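Local atomic coordinates of RagB/SusD family nutrient uptake outer membrane protein (Bacteroides thetaiotaomicron, PDB entry 7KV2), a protein that probably binds beta-glucan chains at the bacterial cell surface, as a SusD-family outer-membrane protein serving nutrient uptake. Residues Ile402-Glu407 with His454-Gly459; Asp55-Pro60 with Arg151-Asn156; Pro300-Pro305 with Trp319-Val324; Tyr378-Gly383 with Leu394-Asn399. All coordinates share one frame; numbering follows the deposited sequence.

Contact 1. Residues Ile402-Glu407 with His454-Gly459; sequences IYRYSE and HLEFVG. With NA (sodium ion), chain G.
R404 and S406 converge on one carboxylate oxygen of E456, reaching OE2 from opposite faces of its plane. R404 NH1 forms a salt bridge to E456 OE2 at 3.0 Å, meeting the oxygen on its anti side but 23° out of the carboxylate plane, and R404 NH2 adds a weak bond to E456 OE2 at 3.4 Å. S406 OG donates to E456 OE2 at 2.8 Å from above the carboxylate plane; its chi1 of 63°, between the backbone N and the carbonyl carbon, turns the hydroxyl there. F457 CE1 lies 3.6 Å above one guanidinium face of R404, offset toward the rim, while F457 CZ packs on E407 CB at 3.6 Å. In the second shell E272 and E460 pair with R404, and R338 and R435 with E456. An alanine in place of E456 would probably leave the S406 hydroxyl without this acceptor and deprive R404, R338 and R435 of one carboxylate partner, R404 still having E272 and E460. Y405 turns away from E456, its OH binding the sodium ion at 2.8 Å with I248, S250, Y253 and a water. The contact thus ties strand 400-404 and helix 405-417 to the end of helix 446-456 through a buried charge network, in which the surrounding arginines would be expected to keep the glutamate ionised.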
# COMPACT_ATOMS: atom_id res chain seq x y z
N ILE A 402 -5.80 -0.12 1.13
CA ILE A 402 -4.75 0.07 2.17
C ILE A 402 -4.99 -0.90 3.34
O ILE A 402 -4.10 -1.73 3.59
CB ILE A 402 -4.71 1.55 2.62
CG1 ILE A 402 -4.50 2.51 1.44
CG2 ILE A 402 -3.67 1.74 3.70
CD1 ILE A 402 -3.23 2.22 0.64
N TYR A 403 -6.19 -0.84 3.96
CA TYR A 403 -6.57 -1.69 5.12
C TYR A 403 -7.86 -2.44 4.81
O TYR A 403 -8.91 -1.81 4.44
CB TYR A 403 -6.76 -0.88 6.40
CG TYR A 403 -5.51 -0.17 6.81
CD1 TYR A 403 -4.33 -0.87 7.02
CD2 TYR A 403 -5.53 1.19 7.09
CE1 TYR A 403 -3.16 -0.22 7.42
CE2 TYR A 403 -4.38 1.83 7.52
CZ TYR A 403 -3.21 1.13 7.72
OH TYR A 403 -2.07 1.82 8.06
N ARG A 404 -7.76 -3.76 4.92
CA ARG A 404 -8.90 -4.69 4.73
C ARG A 404 -9.13 -5.41 6.05
O ARG A 404 -8.17 -5.63 6.79
CB ARG A 404 -8.65 -5.69 3.62
CG ARG A 404 -8.35 -5.01 2.29
CD ARG A 404 -8.42 -5.92 1.08
NE ARG A 404 -7.32 -6.88 0.90
CZ ARG A 404 -7.37 -8.18 1.17
NH1 ARG A 404 -8.45 -8.75 1.71
NH2 ARG A 404 -6.33 -8.94 0.88
N TYR A 405 -10.36 -5.82 6.28
CA TYR A 405 -10.75 -6.47 7.55
C TYR A 405 -9.97 -7.77 7.76
O TYR A 405 -9.77 -8.15 8.88
CB TYR A 405 -12.24 -6.74 7.53
CG TYR A 405 -12.83 -7.29 8.81
CD1 TYR A 405 -12.96 -6.51 9.94
CD2 TYR A 405 -13.37 -8.56 8.84
CE1 TYR A 405 -13.60 -6.99 11.08
CE2 TYR A 405 -13.99 -9.06 9.97
CZ TYR A 405 -14.12 -8.28 11.09
OH TYR A 405 -14.78 -8.79 12.16
N SER A 406 -9.56 -8.50 6.72
CA SER A 406 -8.73 -9.71 6.94
C SER A 406 -7.43 -9.32 7.68
O SER A 406 -6.91 -10.13 8.47
CB SER A 406 -8.48 -10.42 5.65
OG SER A 406 -7.75 -9.60 4.77
N GLU A 407 -6.93 -8.10 7.49
CA GLU A 407 -5.75 -7.62 8.21
C GLU A 407 -6.09 -7.37 9.67
O GLU A 407 -5.22 -7.67 10.55
CB GLU A 407 -5.17 -6.36 7.58
CG GLU A 407 -3.79 -6.11 8.12
CD GLU A 407 -2.95 -5.04 7.46
OE1 GLU A 407 -3.44 -4.33 6.55
OE2 GLU A 407 -1.75 -4.91 7.92
N HIS A 454 0.94 -13.73 4.12
CA HIS A 454 1.71 -13.92 2.88
C HIS A 454 0.73 -14.32 1.75
O HIS A 454 0.83 -13.78 0.66
CB HIS A 454 2.80 -14.98 3.12
CG HIS A 454 3.75 -15.12 1.99
ND1 HIS A 454 4.58 -16.21 1.86
CD2 HIS A 454 4.01 -14.30 0.95
CE1 HIS A 454 5.34 -16.05 0.80
NE2 HIS A 454 4.99 -14.89 0.19
N LEU A 455 -0.16 -15.26 2.05
CA LEU A 455 -1.17 -15.78 1.08
C LEU A 455 -2.20 -14.67 0.77
O LEU A 455 -2.65 -14.60 -0.37
CB LEU A 455 -1.85 -17.00 1.72
CG LEU A 455 -0.99 -18.25 1.91
CD1 LEU A 455 -1.77 -19.33 2.65
CD2 LEU A 455 -0.54 -18.83 0.57
N GLU A 456 -2.52 -13.85 1.77
CA GLU A 456 -3.67 -12.90 1.77
C GLU A 456 -3.35 -11.59 1.01
O GLU A 456 -4.27 -11.02 0.39
CB GLU A 456 -4.06 -12.61 3.22
CG GLU A 456 -5.28 -11.76 3.37
CD GLU A 456 -6.61 -12.30 2.89
OE1 GLU A 456 -6.71 -13.53 2.63
OE2 GLU A 456 -7.56 -11.47 2.74
N PHE A 457 -2.12 -11.10 1.07
CA PHE A 457 -1.79 -9.70 0.71
C PHE A 457 -0.71 -9.58 -0.37
O PHE A 457 -0.06 -8.57 -0.42
CB PHE A 457 -1.32 -8.94 1.97
CG PHE A 457 -2.33 -8.89 3.10
CD1 PHE A 457 -3.56 -8.30 2.90
CD2 PHE A 457 -2.05 -9.48 4.32
CE1 PHE A 457 -4.50 -8.26 3.92
CE2 PHE A 457 -2.99 -9.44 5.35
CZ PHE A 457 -4.21 -8.84 5.14
N VAL A 458 -0.58 -10.52 -1.27
CA VAL A 458 0.41 -10.38 -2.37
C VAL A 458 0.11 -9.06 -3.09
O VAL A 458 -1.03 -8.83 -3.49
CB VAL A 458 0.39 -11.55 -3.35
CG1 VAL A 458 1.22 -11.24 -4.60
CG2 VAL A 458 0.82 -12.87 -2.70
N GLY A 459 1.13 -8.22 -3.29
CA GLY A 459 0.98 -7.02 -4.13
C GLY A 459 0.30 -5.87 -3.42
O GLY A 459 0.02 -4.88 -4.07
NA NA G . -16.96 -7.05 12.48
O HOH W 1 -18.57 -8.61 12.38

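Contact 2. Residues Asp55-Pro60 with Arg151-Asn156; sequences DPLHWP and RVFYYN
Y154 carries CG anti to its carbonyl carbon (chi1 -65°), whereas F153 carries CG anti to its backbone N (chi1 -169°); the two rings leave successive positions of the helix by different routes, and both reach L57. The arrangement joins a short 3-10 turn, 55-57, which follows helix 43-53, to the long helix 137-162 in the mainly helical, TPR-related SusD fold. L57 CD2 touches F153 CD1 at 3.5 Å and Y154 CE1 at 3.8 Å, crossing both side chains at about a right angle. P56 meets the far end of the tyrosine, with its CB 3.8 Å from Y154 CE1 and its CD 3.4 Å from Y154 OH. The phenol oxygen is buried among backbone polar groups: its stronger hydrogen bond goes to A53 O, and L57 N, in the plane of the ring at its edge, adds a weak one to Y154 OH at 3.2 Å. A phenylalanine in place of Y154 would probably leave A53 O without this partner and L57 N without its weak acceptor. W157, one turn further along the helix, meets the Y154 ring edge-to-face and also packs on F153. The turn itself is braced by a bond within its own segment, H58 NE2 donating to the anti lone pair of D55 OD1 at 2.9 Å and 161°, with the carboxylate oxygen close to the imidazole plane.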
# COMPACT_ATOMS: atom_id res chain seq x y z
N ASP A 55 -4.69 15.04 -0.89
CA ASP A 55 -4.38 14.82 -2.32
C ASP A 55 -3.11 14.00 -2.49
O ASP A 55 -3.05 13.15 -3.38
CB ASP A 55 -4.30 16.14 -3.10
CG ASP A 55 -5.65 16.59 -3.60
OD1 ASP A 55 -6.36 15.76 -4.21
OD2 ASP A 55 -5.99 17.76 -3.37
N PRO A 56 -2.02 14.25 -1.73
CA PRO A 56 -0.77 13.50 -1.93
C PRO A 56 -0.91 11.97 -1.71
O PRO A 56 -0.08 11.23 -2.20
CB PRO A 56 0.18 14.18 -0.95
CG PRO A 56 -0.36 15.60 -0.90
CD PRO A 56 -1.85 15.37 -0.78
N LEU A 57 -1.96 11.53 -1.01
CA LEU A 57 -2.29 10.07 -0.95
C LEU A 57 -2.29 9.47 -2.36
O LEU A 57 -1.80 8.31 -2.48
CB LEU A 57 -3.66 9.82 -0.30
CG LEU A 57 -3.74 10.10 1.19
CD1 LEU A 57 -5.17 9.97 1.66
CD2 LEU A 57 -2.81 9.21 2.01
N HIS A 58 -2.84 10.15 -3.37
CA HIS A 58 -3.05 9.55 -4.71
C HIS A 58 -1.96 9.98 -5.67
O HIS A 58 -2.13 9.77 -6.82
CB HIS A 58 -4.45 9.82 -5.29
CG HIS A 58 -4.78 11.26 -5.54
ND1 HIS A 58 -4.42 11.93 -6.69
CD2 HIS A 58 -5.46 12.13 -4.78
CE1 HIS A 58 -4.86 13.18 -6.61
NE2 HIS A 58 -5.52 13.32 -5.47
N TRP A 59 -0.82 10.50 -5.20
CA TRP A 59 0.27 10.97 -6.09
C TRP A 59 1.32 9.92 -6.46
O TRP A 59 1.77 9.96 -7.60
CB TRP A 59 0.99 12.16 -5.42
CG TRP A 59 0.17 13.42 -5.42
CD1 TRP A 59 -1.10 13.59 -5.87
CD2 TRP A 59 0.60 14.70 -4.90
NE1 TRP A 59 -1.50 14.89 -5.67
CE2 TRP A 59 -0.48 15.59 -5.07
CE3 TRP A 59 1.78 15.16 -4.32
CZ2 TRP A 59 -0.41 16.93 -4.68
CZ3 TRP A 59 1.86 16.49 -3.95
CH2 TRP A 59 0.79 17.36 -4.14
N PRO A 60 1.88 9.10 -5.52
CA PRO A 60 3.18 8.47 -5.73
C PRO A 60 3.29 7.49 -6.89
O PRO A 60 4.39 7.33 -7.45
CB PRO A 60 3.53 7.74 -4.42
CG PRO A 60 2.34 7.83 -3.55
CD PRO A 60 1.40 8.85 -4.17
N ARG A 151 -1.04 13.11 8.71
CA ARG A 151 0.39 13.44 8.85
C ARG A 151 1.18 12.20 9.26
O ARG A 151 2.25 12.00 8.73
CB ARG A 151 0.59 14.57 9.87
CG ARG A 151 2.02 15.09 9.91
CD ARG A 151 2.09 16.46 10.60
NE ARG A 151 1.74 16.34 12.00
CZ ARG A 151 1.34 17.35 12.79
NH1 ARG A 151 1.22 18.57 12.31
NH2 ARG A 151 1.04 17.12 14.05
N VAL A 152 0.66 11.39 10.18
CA VAL A 152 1.29 10.12 10.63
C VAL A 152 1.34 9.16 9.44
O VAL A 152 2.37 8.46 9.28
CB VAL A 152 0.57 9.53 11.85
CG1 VAL A 152 1.17 8.19 12.27
CG2 VAL A 152 0.60 10.49 13.05
N PHE A 153 0.28 9.14 8.63
CA PHE A 153 0.17 8.25 7.43
C PHE A 153 1.32 8.61 6.45
O PHE A 153 2.08 7.74 6.00
CB PHE A 153 -1.23 8.33 6.81
CG PHE A 153 -1.49 7.27 5.75
CD1 PHE A 153 -1.01 7.40 4.47
CD2 PHE A 153 -2.05 6.05 6.12
CE1 PHE A 153 -1.19 6.39 3.53
CE2 PHE A 153 -2.21 5.03 5.19
CZ PHE A 153 -1.79 5.22 3.89
N TYR A 154 1.57 9.90 6.23
CA TYR A 154 2.64 10.33 5.31
C TYR A 154 4.03 10.06 5.93
O TYR A 154 4.96 9.64 5.19
CB TYR A 154 2.43 11.79 4.93
CG TYR A 154 1.19 12.10 4.14
CD1 TYR A 154 0.98 11.52 2.89
CD2 TYR A 154 0.30 13.07 4.56
CE1 TYR A 154 -0.10 11.88 2.11
CE2 TYR A 154 -0.82 13.40 3.81
CZ TYR A 154 -1.02 12.80 2.58
OH TYR A 154 -2.09 13.14 1.77
N TYR A 155 4.20 10.31 7.25
CA TYR A 155 5.48 10.03 7.95
C TYR A 155 5.77 8.52 7.94
O TYR A 155 6.91 8.14 7.83
CB TYR A 155 5.49 10.55 9.39
CG TYR A 155 5.94 11.99 9.46
CD1 TYR A 155 7.19 12.33 9.00
CD2 TYR A 155 5.15 12.99 9.99
CE1 TYR A 155 7.66 13.63 9.02
CE2 TYR A 155 5.61 14.30 10.03
CZ TYR A 155 6.85 14.63 9.53
OH TYR A 155 7.33 15.92 9.55
N ASN A 156 4.73 7.69 7.97
CA ASN A 156 4.87 6.23 7.93
C ASN A 156 5.52 5.83 6.60
O ASN A 156 6.34 4.91 6.60
CB ASN A 156 3.51 5.57 8.18
CG ASN A 156 3.64 4.08 8.23
OD1 ASN A 156 4.45 3.56 9.02
ND2 ASN A 156 2.86 3.39 7.39

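Contact 3. Residues Pro300-Pro305 with Trp319-Val324; sequences PTLISP and WGFCPV
T301 CG2 lies over the indole face of W319, 3.7 Å from the centroid of the five-membered ring and 17° off its normal, a CH-pi contact. L302 CD2 reaches the benzo part of the same indole, 3.6 Å from W319 CE3. The hydroxyl branch of T301 has other partners, E393 O and the indole nitrogen of W396. Alongside these side-chain contacts, backbone carbonyls of residues 301-304 take N-H groups from the other segment: W319 N bonds T301 O at 2.7 Å; F321 N bonds L302 O at 3.0 Å; and G320 N bonds S304 O at 2.9 Å. G320 has a positive phi of 70°, a value that glycine adopts readily. A CA-H...O contact runs the other way, I303 CA lying 3.1 Å from F321 O. Water 2 then bridges the two segments by donating to I303 O at 2.7 Å and to C322 O at 2.8 Å. The loop 319-324 is thereby fastened to the short helix 299-303 and the residues that follow it. I303 and C322 both rest on L72 of helix 70-75, and P305 and V324 pack against strands 343-345 and 373-375.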
# COMPACT_ATOMS: atom_id res chain seq x y z
N PRO A 300 -2.26 -0.05 -13.00
CA PRO A 300 -2.57 -1.12 -13.96
C PRO A 300 -1.72 -1.03 -15.23
O PRO A 300 -1.38 -2.05 -15.75
CB PRO A 300 -4.07 -0.97 -14.20
CG PRO A 300 -4.57 -0.32 -12.94
CD PRO A 300 -3.47 0.67 -12.60
N THR A 301 -1.40 0.17 -15.71
CA THR A 301 -0.53 0.32 -16.90
C THR A 301 0.84 -0.27 -16.56
O THR A 301 1.44 -0.98 -17.39
CB THR A 301 -0.43 1.78 -17.36
OG1 THR A 301 -1.72 2.23 -17.83
CG2 THR A 301 0.58 1.92 -18.48
N LEU A 302 1.36 0.01 -15.37
CA LEU A 302 2.74 -0.44 -14.98
C LEU A 302 2.86 -1.96 -15.04
O LEU A 302 3.85 -2.43 -15.65
CB LEU A 302 3.07 0.05 -13.58
CG LEU A 302 3.27 1.56 -13.49
CD1 LEU A 302 3.35 2.04 -12.05
CD2 LEU A 302 4.53 1.97 -14.23
N ILE A 303 1.85 -2.72 -14.61
CA ILE A 303 2.03 -4.16 -14.25
C ILE A 303 1.22 -5.11 -15.15
O ILE A 303 1.25 -6.30 -14.90
CB ILE A 303 1.68 -4.34 -12.77
CG1 ILE A 303 0.18 -4.13 -12.56
CG2 ILE A 303 2.55 -3.44 -11.89
CD1 ILE A 303 -0.35 -4.53 -11.21
N SER A 304 0.61 -4.61 -16.22
CA SER A 304 -0.12 -5.46 -17.19
C SER A 304 0.80 -5.83 -18.35
O SER A 304 1.84 -5.20 -18.56
CB SER A 304 -1.36 -4.75 -17.57
OG SER A 304 -2.17 -4.60 -16.39
N PRO A 305 0.47 -6.90 -19.09
CA PRO A 305 1.39 -7.49 -20.06
C PRO A 305 1.62 -6.51 -21.21
O PRO A 305 0.74 -5.84 -21.69
CB PRO A 305 0.74 -8.76 -20.59
CG PRO A 305 -0.48 -8.96 -19.72
CD PRO A 305 -0.79 -7.66 -19.00
N TRP A 319 2.95 -2.23 -19.26
CA TRP A 319 4.40 -2.12 -19.54
C TRP A 319 5.22 -3.32 -19.04
O TRP A 319 6.45 -3.27 -19.16
CB TRP A 319 4.90 -0.81 -18.94
CG TRP A 319 4.32 0.40 -19.58
CD1 TRP A 319 3.74 0.53 -20.81
CD2 TRP A 319 4.37 1.73 -19.03
NE1 TRP A 319 3.39 1.84 -21.02
CE2 TRP A 319 3.77 2.59 -19.96
CE3 TRP A 319 4.84 2.24 -17.83
CZ2 TRP A 319 3.60 3.95 -19.71
CZ3 TRP A 319 4.68 3.59 -17.58
CH2 TRP A 319 4.07 4.42 -18.51
N GLY A 320 4.59 -4.36 -18.48
CA GLY A 320 5.22 -5.63 -18.06
C GLY A 320 6.14 -5.50 -16.84
O GLY A 320 7.10 -6.30 -16.70
N PHE A 321 5.88 -4.56 -15.96
CA PHE A 321 6.51 -4.55 -14.63
C PHE A 321 5.79 -5.51 -13.69
O PHE A 321 4.58 -5.83 -13.88
CB PHE A 321 6.61 -3.15 -14.04
CG PHE A 321 7.55 -2.24 -14.81
CD1 PHE A 321 8.92 -2.25 -14.58
CD2 PHE A 321 7.05 -1.32 -15.72
CE1 PHE A 321 9.77 -1.41 -15.29
CE2 PHE A 321 7.89 -0.47 -16.43
CZ PHE A 321 9.25 -0.49 -16.19
N CYS A 322 6.54 -5.89 -12.65
CA CYS A 322 6.10 -6.76 -11.55
C CYS A 322 5.30 -7.97 -12.02
O CYS A 322 4.22 -8.20 -11.47
CB CYS A 322 5.30 -5.94 -10.55
SG CYS A 322 6.33 -4.68 -9.76
N PRO A 323 5.83 -8.83 -12.91
CA PRO A 323 5.28 -10.17 -13.13
C PRO A 323 5.19 -10.90 -11.79
O PRO A 323 5.95 -10.58 -10.86
CB PRO A 323 6.32 -10.97 -13.92
CG PRO A 323 7.29 -9.97 -14.42
CD PRO A 323 7.07 -8.67 -13.67
N VAL A 324 4.18 -11.74 -11.65
CA VAL A 324 4.04 -12.58 -10.43
C VAL A 324 4.95 -13.82 -10.60
O VAL A 324 4.93 -14.44 -11.67
CB VAL A 324 2.58 -12.98 -10.20
CG1 VAL A 324 2.51 -13.97 -9.05
CG2 VAL A 324 1.71 -11.74 -9.98
O HOH W 2 1.79 -7.96 -12.78

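Contact 4. Residues Tyr378-Gly383 with Leu394-Asn399; sequences YAAITG and LNWNNN
A380 and W396 form the apolar part of this contact between two arms of the long irregular loop that links strand 373-375 to strand 400-404. The touching parts run 136° apart, and no direct hydrogen bond spans them. A380 CB stands over one indole face, 3.9 Å from the centroid of the W396 six-membered ring and 27° off its normal, a CH-pi contact that is offset toward the rim; its nearest ring atoms include W396 CZ2, at 3.6 Å. The indole is presented with CG anti to the carbonyl carbon (chi1 -65°), and its nitrogen is held by the T301 hydroxyl, which probably helps to fix the rotation of the ring beside A380.

Water carries the polar link. Water 3 donates to A379 O at 2.8 Å and to N398 OD1 at 2.8 Å, and accepts from I381 N at 3.1 Å, so a single solvent molecule serves two backbone groups of one arm and the side-chain carbonyl of the other. The A380 backbone N has its own partner in S304 OG of segment 300-305.

Close approaches of carbonyl oxygens to ring edges make up the third kind. I381 O lies near the indole plane, 3.4 Å from W396 CZ3. Y378, whose OH takes the backbone N-H of R401, turns its ring edge to the other arm. N399 O accepts a hydrogen bond from R401 NH1 and lies near the Y378 ring plane, 3.4 Å from Y378 CE1.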
# COMPACT_ATOMS: atom_id res chain seq x y z
N TYR A 378 -4.67 -5.79 -9.53
CA TYR A 378 -4.52 -4.42 -10.07
C TYR A 378 -4.25 -4.47 -11.57
O TYR A 378 -3.73 -3.49 -12.14
CB TYR A 378 -3.46 -3.65 -9.27
CG TYR A 378 -3.92 -3.37 -7.85
CD1 TYR A 378 -5.08 -2.64 -7.61
CD2 TYR A 378 -3.23 -3.88 -6.76
CE1 TYR A 378 -5.52 -2.41 -6.32
CE2 TYR A 378 -3.64 -3.62 -5.47
CZ TYR A 378 -4.78 -2.88 -5.25
OH TYR A 378 -5.20 -2.62 -3.97
N ALA A 379 -4.60 -5.57 -12.22
CA ALA A 379 -4.47 -5.72 -13.68
C ALA A 379 -5.41 -4.73 -14.38
O ALA A 379 -6.44 -4.32 -13.82
CB ALA A 379 -4.80 -7.12 -14.08
N ALA A 380 -4.99 -4.31 -15.57
CA ALA A 380 -5.78 -3.47 -16.49
C ALA A 380 -6.94 -4.32 -17.03
O ALA A 380 -6.72 -5.34 -17.76
CB ALA A 380 -4.92 -2.94 -17.59
N ILE A 381 -8.15 -3.94 -16.63
CA ILE A 381 -9.38 -4.71 -17.03
C ILE A 381 -10.12 -3.86 -18.05
O ILE A 381 -10.34 -2.68 -17.80
CB ILE A 381 -10.26 -5.04 -15.82
CG1 ILE A 381 -9.48 -5.82 -14.77
CG2 ILE A 381 -11.55 -5.75 -16.27
CD1 ILE A 381 -8.91 -7.12 -15.28
N THR A 382 -10.41 -4.44 -19.22
CA THR A 382 -11.12 -3.70 -20.30
C THR A 382 -12.35 -2.97 -19.72
O THR A 382 -13.18 -3.63 -19.06
CB THR A 382 -11.53 -4.67 -21.40
OG1 THR A 382 -10.40 -5.47 -21.73
CG2 THR A 382 -12.09 -3.96 -22.62
N GLY A 383 -12.46 -1.67 -19.95
CA GLY A 383 -13.58 -0.87 -19.43
C GLY A 383 -13.22 -0.03 -18.20
O GLY A 383 -13.93 0.95 -17.96
N LEU A 394 -2.93 6.68 -17.61
CA LEU A 394 -2.80 7.22 -16.24
C LEU A 394 -4.16 7.30 -15.56
O LEU A 394 -4.21 7.83 -14.41
CB LEU A 394 -2.16 8.62 -16.33
CG LEU A 394 -0.76 8.65 -16.96
CD1 LEU A 394 -0.24 10.08 -17.11
CD2 LEU A 394 0.25 7.83 -16.17
N ASN A 395 -5.23 6.82 -16.18
CA ASN A 395 -6.58 7.10 -15.61
C ASN A 395 -7.37 5.83 -15.35
O ASN A 395 -8.56 5.84 -15.66
CB ASN A 395 -7.40 8.09 -16.45
CG ASN A 395 -6.88 9.48 -16.22
OD1 ASN A 395 -6.95 10.00 -15.09
ND2 ASN A 395 -6.26 10.04 -17.26
N TRP A 396 -6.75 4.80 -14.78
CA TRP A 396 -7.51 3.61 -14.33
C TRP A 396 -8.29 3.96 -13.05
O TRP A 396 -7.81 4.74 -12.26
CB TRP A 396 -6.54 2.45 -14.09
CG TRP A 396 -5.90 2.02 -15.35
CD1 TRP A 396 -4.65 2.36 -15.80
CD2 TRP A 396 -6.49 1.20 -16.36
NE1 TRP A 396 -4.43 1.78 -17.01
CE2 TRP A 396 -5.55 1.10 -17.40
CE3 TRP A 396 -7.72 0.53 -16.49
CZ2 TRP A 396 -5.81 0.36 -18.55
CZ3 TRP A 396 -7.96 -0.20 -17.63
CH2 TRP A 396 -7.03 -0.28 -18.64
N ASN A 397 -9.48 3.37 -12.88
CA ASN A 397 -10.40 3.65 -11.76
C ASN A 397 -10.05 2.78 -10.53
O ASN A 397 -10.67 3.00 -9.48
CB ASN A 397 -11.86 3.44 -12.21
CG ASN A 397 -12.23 2.00 -12.50
OD1 ASN A 397 -11.55 1.06 -12.09
ND2 ASN A 397 -13.33 1.80 -13.24
N ASN A 398 -9.05 1.90 -10.58
CA ASN A 398 -8.79 0.97 -9.44
C ASN A 398 -8.37 1.72 -8.18
O ASN A 398 -7.19 2.20 -8.08
CB ASN A 398 -7.70 -0.06 -9.77
CG ASN A 398 -7.96 -0.83 -11.03
OD1 ASN A 398 -7.99 -0.24 -12.12
ND2 ASN A 398 -8.16 -2.14 -10.87
N ASN A 399 -9.21 1.77 -7.16
CA ASN A 399 -8.72 2.28 -5.86
C ASN A 399 -7.57 1.41 -5.31
O ASN A 399 -7.51 0.19 -5.55
CB ASN A 399 -9.84 2.28 -4.81
CG ASN A 399 -10.91 3.32 -5.03
OD1 ASN A 399 -10.91 4.06 -6.03
ND2 ASN A 399 -11.85 3.36 -4.09
O HOH W 3 -8.33 -2.24 -14.02

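All four contacts are buried; the centres of contacts 1 and 2 lie about 10 and 11 Å from the centre of the chain, those of contacts 3 and 4 about 16 Å. Contact 1 rests on paired charges at a strand-helix junction and a helix end, contact 2 on aromatic and aliphatic packing against the long helix 137-162. Contact 3 fastens a loop to a short helix by backbone bonds, while contact 4 joins two arms of a loop through a water; an indole face takes part in each. Contacts 3 and 4 adjoin, P300 CB packing 3.3 Å from Y378 O. Contact 1 meets contact 2 through I402 CG2 and F153 CE2 at 3.9 Å, and contact 4 through G459 and Y378.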